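Local coordinates for protein GH26C (PDB 6Q78) that probably hydrolyses internal beta-1,4-mannosidic linkages of mannans, as a family 26 glycoside hydrolase from a marine bacterium, at residues T53-M57 with V67-Y71; M57-T63 with V262-F267; W249-T254 with P286-V291. One frame throughout, in Å; residues are numbered along the deposited sequence.

Interaction 1. Residues T53-M57 with V67-Y71; sequences TRSFM and VALFY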
loop_
_atom_site.group_PDB
_atom_site.type_symbol
_atom_site.label_atom_id
_atom_site.label_comp_id
_atom_site.label_asym_id
_atom_site.label_seq_id
_atom_site.Cartn_x
_atom_site.Cartn_y
_atom_site.Cartn_z
ATOM N N THR A 53 -18.073 13.760 -1.838
ATOM C CA THR A 53 -16.793 13.057 -1.898
ATOM C C THR A 53 -16.399 12.708 -3.332
ATOM O O THR A 53 -15.217 12.775 -3.686
ATOM C CB THR A 53 -16.852 11.792 -1.038
ATOM O OG1 THR A 53 -17.121 12.166 0.316
ATOM C CG2 THR A 53 -15.492 11.031 -1.071
ATOM N N ARG A 54 -17.368 12.292 -4.149
ATOM C CA ARG A 54 -17.069 11.899 -5.523
ATOM C C ARG A 54 -16.320 12.980 -6.278
ATOM O O ARG A 54 -15.511 12.661 -7.159
ATOM C CB ARG A 54 -18.375 11.589 -6.264
ATOM C CG ARG A 54 -19.044 10.298 -5.774
ATOM C CD ARG A 54 -20.391 10.046 -6.464
ATOM N NE ARG A 54 -20.976 8.829 -5.913
ATOM C CZ ARG A 54 -20.695 7.601 -6.356
ATOM N NH1 ARG A 54 -19.882 7.431 -7.402
ATOM N NH2 ARG A 54 -21.242 6.536 -5.761
ATOM N N SER A 55 -16.567 14.254 -5.961
ATOM C CA SER A 55 -15.925 15.335 -6.697
ATOM C C SER A 55 -14.439 15.463 -6.381
ATOM O O SER A 55 -13.743 16.235 -7.057
ATOM C CB SER A 55 -16.661 16.664 -6.460
ATOM O OG SER A 55 -16.403 17.153 -5.149
ATOM N N PHE A 56 -13.939 14.716 -5.390
ATOM C CA PHE A 56 -12.535 14.759 -4.996
ATOM C C PHE A 56 -11.791 13.484 -5.335
ATOM O O PHE A 56 -10.620 13.348 -4.954
ATOM C CB PHE A 56 -12.426 15.052 -3.501
ATOM C CG PHE A 56 -12.999 16.367 -3.149
ATOM C CD1 PHE A 56 -12.321 17.523 -3.472
ATOM C CD2 PHE A 56 -14.274 16.462 -2.598
ATOM C CE1 PHE A 56 -12.863 18.755 -3.188
ATOM C CE2 PHE A 56 -14.818 17.698 -2.328
ATOM C CZ PHE A 56 -14.112 18.829 -2.618
ATOM N N MET A 57 -12.435 12.566 -6.046
ATOM C CA MET A 57 -11.909 11.238 -6.339
ATOM C C MET A 57 -11.429 11.119 -7.782
ATOM O O MET A 57 -11.978 11.743 -8.695
ATOM C CB MET A 57 -12.970 10.175 -6.095
ATOM C CG MET A 57 -13.304 10.073 -4.628
ATOM S SD MET A 57 -14.666 8.930 -4.294
ATOM C CE MET A 57 -13.945 7.358 -4.856
ATOM N N VAL A 67 -16.415 5.129 -2.527
ATOM C CA VAL A 67 -16.581 6.525 -2.115
ATOM C C VAL A 67 -16.532 6.628 -0.590
ATOM O O VAL A 67 -15.868 7.514 -0.018
ATOM C CB VAL A 67 -17.913 7.076 -2.670
ATOM C CG1 VAL A 67 -18.163 8.524 -2.147
ATOM C CG2 VAL A 67 -17.915 7.064 -4.218
ATOM N N ALA A 68 -17.258 5.731 0.095
ATOM C CA ALA A 68 -17.244 5.770 1.558
ATOM C C ALA A 68 -15.835 5.535 2.094
ATOM O O ALA A 68 -15.405 6.205 3.045
ATOM C CB ALA A 68 -18.220 4.740 2.122
ATOM N N LEU A 69 -15.095 4.586 1.501
ATOM C CA LEU A 69 -13.723 4.364 1.956
ATOM C C LEU A 69 -12.885 5.640 1.855
ATOM O O LEU A 69 -12.153 5.993 2.796
ATOM C CB LEU A 69 -13.098 3.214 1.180
ATOM C CG LEU A 69 -11.630 2.962 1.500
ATOM C CD1 LEU A 69 -11.395 2.509 2.924
ATOM C CD2 LEU A 69 -11.054 1.942 0.531
ATOM N N PHE A 70 -12.967 6.343 0.722
ATOM C CA PHE A 70 -12.203 7.578 0.582
ATOM C C PHE A 70 -12.607 8.579 1.663
ATOM O O PHE A 70 -11.751 9.145 2.360
ATOM C CB PHE A 70 -12.410 8.151 -0.827
ATOM C CG PHE A 70 -11.610 9.383 -1.102
ATOM C CD1 PHE A 70 -12.033 10.624 -0.623
ATOM C CD2 PHE A 70 -10.428 9.299 -1.856
ATOM C CE1 PHE A 70 -11.296 11.784 -0.903
ATOM C CE2 PHE A 70 -9.712 10.443 -2.140
ATOM C CZ PHE A 70 -10.130 11.692 -1.645
ATOM N N TYR A 71 -13.915 8.823 1.807
ATOM C CA TYR A 71 -14.369 9.787 2.804
ATOM C C TYR A 71 -13.883 9.390 4.188
ATOM O O TYR A 71 -13.355 10.216 4.939
ATOM C CB TYR A 71 -15.899 9.904 2.793
ATOM C CG TYR A 71 -16.369 10.861 3.871
ATOM C CD1 TYR A 71 -16.400 12.241 3.634
ATOM C CD2 TYR A 71 -16.778 10.403 5.133
ATOM C CE1 TYR A 71 -16.810 13.132 4.614
ATOM C CE2 TYR A 71 -17.189 11.298 6.120
ATOM C CZ TYR A 71 -17.207 12.662 5.844
ATOM O OH TYR A 71 -17.612 13.570 6.809
#

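Interaction 2. Residues M57-T63 with V262-F267; sequences MVNPDAT and VNNMLF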
loop_
_atom_site.group_PDB
_atom_site.type_symbol
_atom_site.label_atom_id
_atom_site.label_comp_id
_atom_site.label_asym_id
_atom_site.label_seq_id
_atom_site.Cartn_x
_atom_site.Cartn_y
_atom_site.Cartn_z
ATOM N N MET A 57 -12.435 12.566 -6.046
ATOM C CA MET A 57 -11.909 11.238 -6.339
ATOM C C MET A 57 -11.429 11.119 -7.782
ATOM O O MET A 57 -11.978 11.743 -8.695
ATOM C CB MET A 57 -12.970 10.175 -6.095
ATOM C CG MET A 57 -13.304 10.073 -4.628
ATOM S SD MET A 57 -14.666 8.930 -4.294
ATOM C CE MET A 57 -13.945 7.358 -4.856
ATOM N N VAL A 58 -10.397 10.280 -7.987
ATOM C CA VAL A 58 -9.975 9.976 -9.357
ATOM C C VAL A 58 -11.161 9.459 -10.156
ATOM O O VAL A 58 -11.356 9.816 -11.332
ATOM C CB VAL A 58 -8.817 8.955 -9.348
ATOM C CG1 VAL A 58 -8.579 8.411 -10.754
ATOM C CG2 VAL A 58 -7.584 9.613 -8.853
ATOM N N ASN A 59 -11.964 8.593 -9.541
ATOM C CA ASN A 59 -13.100 7.999 -10.243
ATOM C C ASN A 59 -14.400 8.453 -9.599
ATOM O O ASN A 59 -14.865 7.839 -8.630
ATOM C CB ASN A 59 -12.998 6.474 -10.263
ATOM C CG ASN A 59 -14.140 5.843 -10.993
ATOM O OD1 ASN A 59 -14.943 6.546 -11.631
ATOM N ND2 ASN A 59 -14.224 4.510 -10.932
ATOM N N PRO A 60 -15.006 9.537 -10.084
ATOM C CA PRO A 60 -16.292 9.966 -9.523
ATOM C C PRO A 60 -17.415 8.957 -9.738
ATOM O O PRO A 60 -18.483 9.120 -9.138
ATOM C CB PRO A 60 -16.568 11.284 -10.256
ATOM C CG PRO A 60 -15.779 11.189 -11.494
ATOM C CD PRO A 60 -14.539 10.435 -11.154
ATOM N N ASP A 61 -17.223 7.951 -10.592
ATOM C CA ASP A 61 -18.206 6.896 -10.819
ATOM C C ASP A 61 -17.919 5.649 -9.992
ATOM O O ASP A 61 -18.435 4.567 -10.302
ATOM C CB ASP A 61 -18.274 6.549 -12.305
ATOM C CG ASP A 61 -18.683 7.736 -13.158
ATOM O OD1 ASP A 61 -19.643 8.434 -12.785
ATOM O OD2 ASP A 61 -18.029 7.982 -14.199
ATOM N N ALA A 62 -17.111 5.781 -8.943
ATOM C CA ALA A 62 -16.763 4.643 -8.107
ATOM C C ALA A 62 -17.996 4.069 -7.391
ATOM O O ALA A 62 -19.023 4.750 -7.225
ATOM C CB ALA A 62 -15.730 5.101 -7.078
ATOM N N THR A 63 -17.885 2.812 -6.935
ATOM C CA THR A 63 -18.991 2.222 -6.185
ATOM C C THR A 63 -19.202 2.993 -4.881
ATOM O O THR A 63 -18.306 3.689 -4.372
ATOM C CB THR A 63 -18.744 0.751 -5.836
ATOM O OG1 THR A 63 -17.700 0.639 -4.855
ATOM C CG2 THR A 63 -18.355 -0.101 -7.084
ATOM N N VAL A 262 -13.271 -0.344 -14.116
ATOM C CA VAL A 262 -13.014 -0.769 -12.740
ATOM C C VAL A 262 -13.471 0.354 -11.824
ATOM O O VAL A 262 -12.871 1.431 -11.794
ATOM C CB VAL A 262 -11.542 -1.092 -12.490
ATOM C CG1 VAL A 262 -11.342 -1.464 -11.001
ATOM C CG2 VAL A 262 -11.109 -2.277 -13.377
ATOM N N ASN A 263 -14.532 0.101 -11.066
ATOM C CA ASN A 263 -15.127 1.132 -10.236
ATOM C C ASN A 263 -14.892 0.928 -8.753
ATOM O O ASN A 263 -15.412 1.714 -7.947
ATOM C CB ASN A 263 -16.633 1.206 -10.532
ATOM C CG ASN A 263 -16.909 1.818 -11.869
ATOM O OD1 ASN A 263 -16.175 2.709 -12.289
ATOM N ND2 ASN A 263 -17.971 1.371 -12.548
ATOM N N ASN A 264 -14.130 -0.098 -8.358
ATOM C CA ASN A 264 -13.882 -0.356 -6.943
ATOM C C ASN A 264 -12.396 -0.206 -6.600
ATOM O O ASN A 264 -11.813 -1.018 -5.886
ATOM C CB ASN A 264 -14.450 -1.719 -6.505
ATOM C CG ASN A 264 -13.926 -2.916 -7.320
ATOM O OD1 ASN A 264 -13.838 -2.881 -8.545
ATOM N ND2 ASN A 264 -13.644 -4.004 -6.623
ATOM N N MET A 265 -11.769 0.852 -7.111
ATOM C CA MET A 265 -10.336 1.096 -6.932
ATOM C C MET A 265 -10.085 2.555 -6.569
ATOM O O MET A 265 -10.612 3.473 -7.214
ATOM C CB MET A 265 -9.600 0.787 -8.245
ATOM C CG MET A 265 -8.130 0.516 -8.130
ATOM S SD MET A 265 -7.567 -0.185 -9.720
ATOM C CE MET A 265 -7.379 -1.921 -9.358
ATOM N N LEU A 266 -9.261 2.764 -5.549
ATOM C CA LEU A 266 -8.592 4.035 -5.281
ATOM C C LEU A 266 -7.134 3.846 -5.691
ATOM O O LEU A 266 -6.619 2.720 -5.709
ATOM C CB LEU A 266 -8.634 4.341 -3.784
ATOM C CG LEU A 266 -10.013 4.496 -3.120
ATOM C CD1 LEU A 266 -9.851 4.894 -1.645
ATOM C CD2 LEU A 266 -10.815 5.606 -3.831
ATOM N N PHE A 267 -6.472 4.944 -6.061
ATOM C CA PHE A 267 -5.113 4.894 -6.602
ATOM C C PHE A 267 -4.126 5.590 -5.676
ATOM O O PHE A 267 -4.339 6.751 -5.295
ATOM C CB PHE A 267 -5.077 5.559 -7.992
ATOM C CG PHE A 267 -5.934 4.856 -8.993
ATOM C CD1 PHE A 267 -5.433 3.785 -9.725
ATOM C CD2 PHE A 267 -7.256 5.221 -9.166
ATOM C CE1 PHE A 267 -6.243 3.081 -10.637
ATOM C CE2 PHE A 267 -8.065 4.544 -10.073
ATOM C CZ PHE A 267 -7.539 3.480 -10.805
HETATM O O HOH W 1 -12.297 2.917 -9.321
HETATM O O HOH W 2 -10.900 6.755 -7.378
#

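Interaction 3. Residues W249-T254 with P286-V291; sequences WQFTVT and PGDDFV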
loop_
_atom_site.group_PDB
_atom_site.type_symbol
_atom_site.label_atom_id
_atom_site.label_comp_id
_atom_site.label_asym_id
_atom_site.label_seq_id
_atom_site.Cartn_x
_atom_site.Cartn_y
_atom_site.Cartn_z
ATOM N N TRP A 249 1.770 6.013 -15.698
ATOM C CA TRP A 249 0.750 6.145 -14.662
ATOM C C TRP A 249 -0.591 6.571 -15.256
ATOM O O TRP A 249 -1.640 6.013 -14.909
ATOM C CB TRP A 249 1.203 7.153 -13.611
ATOM C CG TRP A 249 1.411 6.526 -12.254
ATOM C CD1 TRP A 249 2.549 5.916 -11.821
ATOM C CD2 TRP A 249 0.459 6.403 -11.174
ATOM N NE1 TRP A 249 2.383 5.448 -10.539
ATOM C CE2 TRP A 249 1.113 5.731 -10.122
ATOM C CE3 TRP A 249 -0.870 6.847 -10.973
ATOM C CZ2 TRP A 249 0.479 5.471 -8.909
ATOM C CZ3 TRP A 249 -1.476 6.564 -9.805
ATOM C CH2 TRP A 249 -0.804 5.913 -8.779
ATOM N N GLN A 250 -0.578 7.588 -16.130
ATOM C CA GLN A 250 -1.839 8.094 -16.665
ATOM C C GLN A 250 -2.500 7.060 -17.566
ATOM O O GLN A 250 -3.726 6.880 -17.519
ATOM C CB GLN A 250 -1.629 9.423 -17.385
ATOM C CG GLN A 250 -1.139 10.510 -16.428
ATOM C CD GLN A 250 -0.917 11.824 -17.134
ATOM O OE1 GLN A 250 -0.850 11.882 -18.362
ATOM N NE2 GLN A 250 -0.775 12.898 -16.352
ATOM N N PHE A 251 -1.710 6.381 -18.402
ATOM C CA PHE A 251 -2.272 5.314 -19.213
ATOM C C PHE A 251 -2.905 4.252 -18.330
ATOM O O PHE A 251 -4.025 3.779 -18.611
ATOM C CB PHE A 251 -1.215 4.652 -20.095
ATOM C CG PHE A 251 -1.744 3.458 -20.786
ATOM C CD1 PHE A 251 -2.473 3.605 -21.958
ATOM C CD2 PHE A 251 -1.557 2.196 -20.248
ATOM C CE1 PHE A 251 -3.021 2.499 -22.570
ATOM C CE2 PHE A 251 -2.109 1.088 -20.852
ATOM C CZ PHE A 251 -2.838 1.235 -22.008
ATOM N N THR A 252 -2.227 3.885 -17.240
ATOM C CA THR A 252 -2.701 2.787 -16.401
ATOM C C THR A 252 -4.006 3.150 -15.713
ATOM O O THR A 252 -4.955 2.349 -15.687
ATOM C CB THR A 252 -1.622 2.447 -15.373
ATOM O OG1 THR A 252 -0.457 2.007 -16.077
ATOM C CG2 THR A 252 -2.061 1.332 -14.462
ATOM N N VAL A 253 -4.062 4.344 -15.115
ATOM C CA VAL A 253 -5.310 4.740 -14.451
ATOM C C VAL A 253 -6.466 4.772 -15.443
ATOM O O VAL A 253 -7.565 4.262 -15.170
ATOM C CB VAL A 253 -5.116 6.092 -13.755
ATOM C CG1 VAL A 253 -6.458 6.641 -13.258
ATOM C CG2 VAL A 253 -4.149 5.904 -12.595
ATOM N N THR A 254 -6.252 5.407 -16.606
ATOM C CA THR A 254 -7.336 5.549 -17.563
ATOM C C THR A 254 -7.767 4.203 -18.121
ATOM O O THR A 254 -8.964 3.967 -18.330
ATOM C CB THR A 254 -6.881 6.514 -18.653
ATOM O OG1 THR A 254 -6.651 7.807 -18.057
ATOM C CG2 THR A 254 -7.911 6.648 -19.772
ATOM N N PRO A 286 1.903 12.171 -11.220
ATOM C CA PRO A 286 1.171 12.244 -12.481
ATOM C C PRO A 286 -0.009 13.194 -12.487
ATOM O O PRO A 286 -0.643 13.348 -13.535
ATOM C CB PRO A 286 0.703 10.802 -12.687
ATOM C CG PRO A 286 0.494 10.311 -11.289
ATOM C CD PRO A 286 1.663 10.895 -10.516
ATOM N N GLY A 287 -0.311 13.859 -11.378
ATOM C CA GLY A 287 -1.395 14.812 -11.427
ATOM C C GLY A 287 -2.516 14.484 -10.480
ATOM O O GLY A 287 -2.789 13.314 -10.221
ATOM N N ASP A 288 -3.206 15.532 -10.011
ATOM C CA ASP A 288 -4.292 15.347 -9.054
ATOM C C ASP A 288 -5.451 14.548 -9.638
ATOM O O ASP A 288 -6.217 13.950 -8.882
ATOM C CB ASP A 288 -4.831 16.715 -8.605
ATOM C CG ASP A 288 -3.855 17.503 -7.728
ATOM O OD1 ASP A 288 -2.893 16.935 -7.180
ATOM O OD2 ASP A 288 -4.086 18.738 -7.579
ATOM N N ASP A 289 -5.632 14.559 -10.962
ATOM C CA ASP A 289 -6.676 13.740 -11.588
ATOM C C ASP A 289 -6.358 12.245 -11.590
ATOM O O ASP A 289 -7.201 11.447 -12.022
ATOM C CB ASP A 289 -6.904 14.185 -13.042
ATOM C CG ASP A 289 -7.483 15.572 -13.136
ATOM O OD1 ASP A 289 -7.400 16.172 -14.223
ATOM O OD2 ASP A 289 -8.014 16.057 -12.120
ATOM N N PHE A 290 -5.189 11.846 -11.111
ATOM C CA PHE A 290 -4.725 10.474 -11.253
ATOM C C PHE A 290 -4.362 9.807 -9.936
ATOM O O PHE A 290 -4.048 8.616 -9.940
ATOM C CB PHE A 290 -3.510 10.455 -12.200
ATOM C CG PHE A 290 -3.855 10.824 -13.598
ATOM C CD1 PHE A 290 -4.442 9.892 -14.447
ATOM C CD2 PHE A 290 -3.673 12.124 -14.055
ATOM C CE1 PHE A 290 -4.811 10.246 -15.741
ATOM C CE2 PHE A 290 -4.018 12.465 -15.359
ATOM C CZ PHE A 290 -4.597 11.531 -16.191
ATOM N N VAL A 291 -4.432 10.518 -8.811
ATOM C CA VAL A 291 -3.958 9.992 -7.533
ATOM C C VAL A 291 -5.009 10.306 -6.474
ATOM O O VAL A 291 -5.465 11.453 -6.383
ATOM C CB VAL A 291 -2.611 10.619 -7.137
ATOM C CG1 VAL A 291 -2.257 10.208 -5.717
ATOM C CG2 VAL A 291 -1.510 10.204 -8.115
#

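Interaction 1. Residues T53-M57 with V67-Y71
In this TIM-barrel glycoside hydrolase a short 3-10 segment ending at Phe56, together with Met57 after it, packs against helix 64-76, and Val67 of that helix lies at the middle of the contact, touching Thr53, Arg54 and Met57. Its two methyl groups serve different partners. CG1 lies 3.7 Å from Thr53 CB, whereas CG2 sits over the centre of the Arg54 guanidinium face, 3.5 Å from Arg54 CZ. Arg54 starts out pointing away from the helix, but its chain runs extended from CG to NE and carries the flat head across the valine at about a right angle. The head is pinned there because NH1 is hydrogen-bonded to the backbone oxygens of Pro60 and Ala62, which probably makes the apolar methyl over its face easier to accommodate.

Three residues on, Phe70 offers a ring face to Met57. Met57 CG stands 4.1 Å from the ring centroid and 15° off the ring normal, a CH-pi contact, while the sulfur lies obliquely to the same ring in a Met-aromatic contact. Met57 SD lies 3.7 Å from Val67 CG2, and the bend at chi3 (63°) lets CE rest beside Val67 as well. Thr53 closes the far end of the contact: its CG2 meets Phe70 CD1 at 3.5 Å, and OG1, hydrogen-bonded to Pro50 O, lies 3.4 Å from Tyr71 CD1. No hydrogen bond joins the two segments, which adhere by packing alone. Beyond them, Met57 and Leu69 both reach Leu266 on strand 265-269, Phe56 packs on Val328 in the loop between helix 306-327 and strand 330-336, and Tyr71 touches Pro415 near the carboxyl end of the chain.

Interaction 2. Residues M57-T63 with V262-F267
Val58 lays its CG1 methyl against the Phe267 ring, 3.8 Å from CD2, the two side chains crossing at about a right angle. Separately, Met57 CE touches Leu266 CD2, a second apolar contact with the strand. The polar half belongs to Asn59. Its CG lies anti to the backbone N (chi1 -179°), which directs ND2 to Asn263 OD1 at 3.0 Å in a nearly straight bond (167°) on a lone pair of the acceptor, although the two amide planes are 42° apart. Asn59 OD1 meanwhile accepts from Asp61 N, which stands above the carbonyl plane, forming an Asx turn within the type I turn that ends at Ala62. Thr63, the N-cap of helix 64-76, gives its backbone N to Asn263 O at 2.9 Å. Water 1 ties Asn59 ND2 to Val262 O and Met265 N, and water 2 links Asn59 N with Met265 O. Replacing Asn59 with an alanine removes the amide, so Asn263 OD1 and water 1 would probably lose a donor and Asp61 N its side-chain acceptor, leaving the Asx turn less fixed. Direct and water-mediated bonds together thus give partners to backbone groups where the loop meets the start of strand 265-269.

Interaction 3. Residues W249-T254 with P286-V291
Phe290 forms the apolar centre, its ring lying under the aliphatic part of Gln250. Gln250 CG stands over the middle of one face, 3.5 Å from the ring centroid and 8° off the normal, a close CH-pi contact. The same ring receives Val253 CB at its edge, 3.9 Å from CD1, with Thr254 OG1 also near the ring plane. To one side Trp249 extends the apolar surface: its CE3 packs on Pro286 CG at 3.7 Å, the two side chains crossing obliquely, and CZ3 reaches Val291 CG2.

Farther out the contact turns polar. Beyond CG the Gln250 chain is extended (chi2 179°), which carries its amide out over the CE2 side of the Phe290 ring, the amide and ring planes only 23° apart. There NE2 donates to Pro286 O at 2.9 Å, with that oxygen in the amide plane and the donor in the carbonyl plane. One side chain therefore both lies over the aromatic ring and grips the backbone beside it. The carbonyl of Phe290 fares differently: its oxygen is buried at the edge of the indole, 3.3 Å from Trp249 CZ3, and has no hydrogen-bonding partner in the model. A type I turn from Gly287 to Phe290 brings proline and phenylalanine to the same helix, and at Gly287 the backbone takes a conformation in which a CB would press on the preceding carbonyl oxygen, so only glycine fits readily. Asp288, in that turn, forms a salt bridge with Arg327. Here an outer helix of a TIM barrel, 242-259, packs against the loop entering strand 293-298, a joint between successive beta-alpha units.

Along the chain, interaction 1 closes before interaction 3 opens, while the segments of interaction 2 alternate with both. Interactions 1 and 2 have centres about 8 Å apart and share Met57; those of 2 and 3 are about 12 Å apart, and those of 1 and 3 about 16 Å, without touching. The loop ahead of helix 64-76 is the bridge: Arg54 joins interaction 1 to the turn of interaction 2, and Val58 packs on Val253, Phe290 and Val291. Helix 242-259 leads into strand 265-269 of the TIM barrel. Interaction 1 holds the leading segment on helix 64-76, interaction 2 ties it to strand 265-269, and interaction 3 joins helix 242-259 to the loop before strand 293-298.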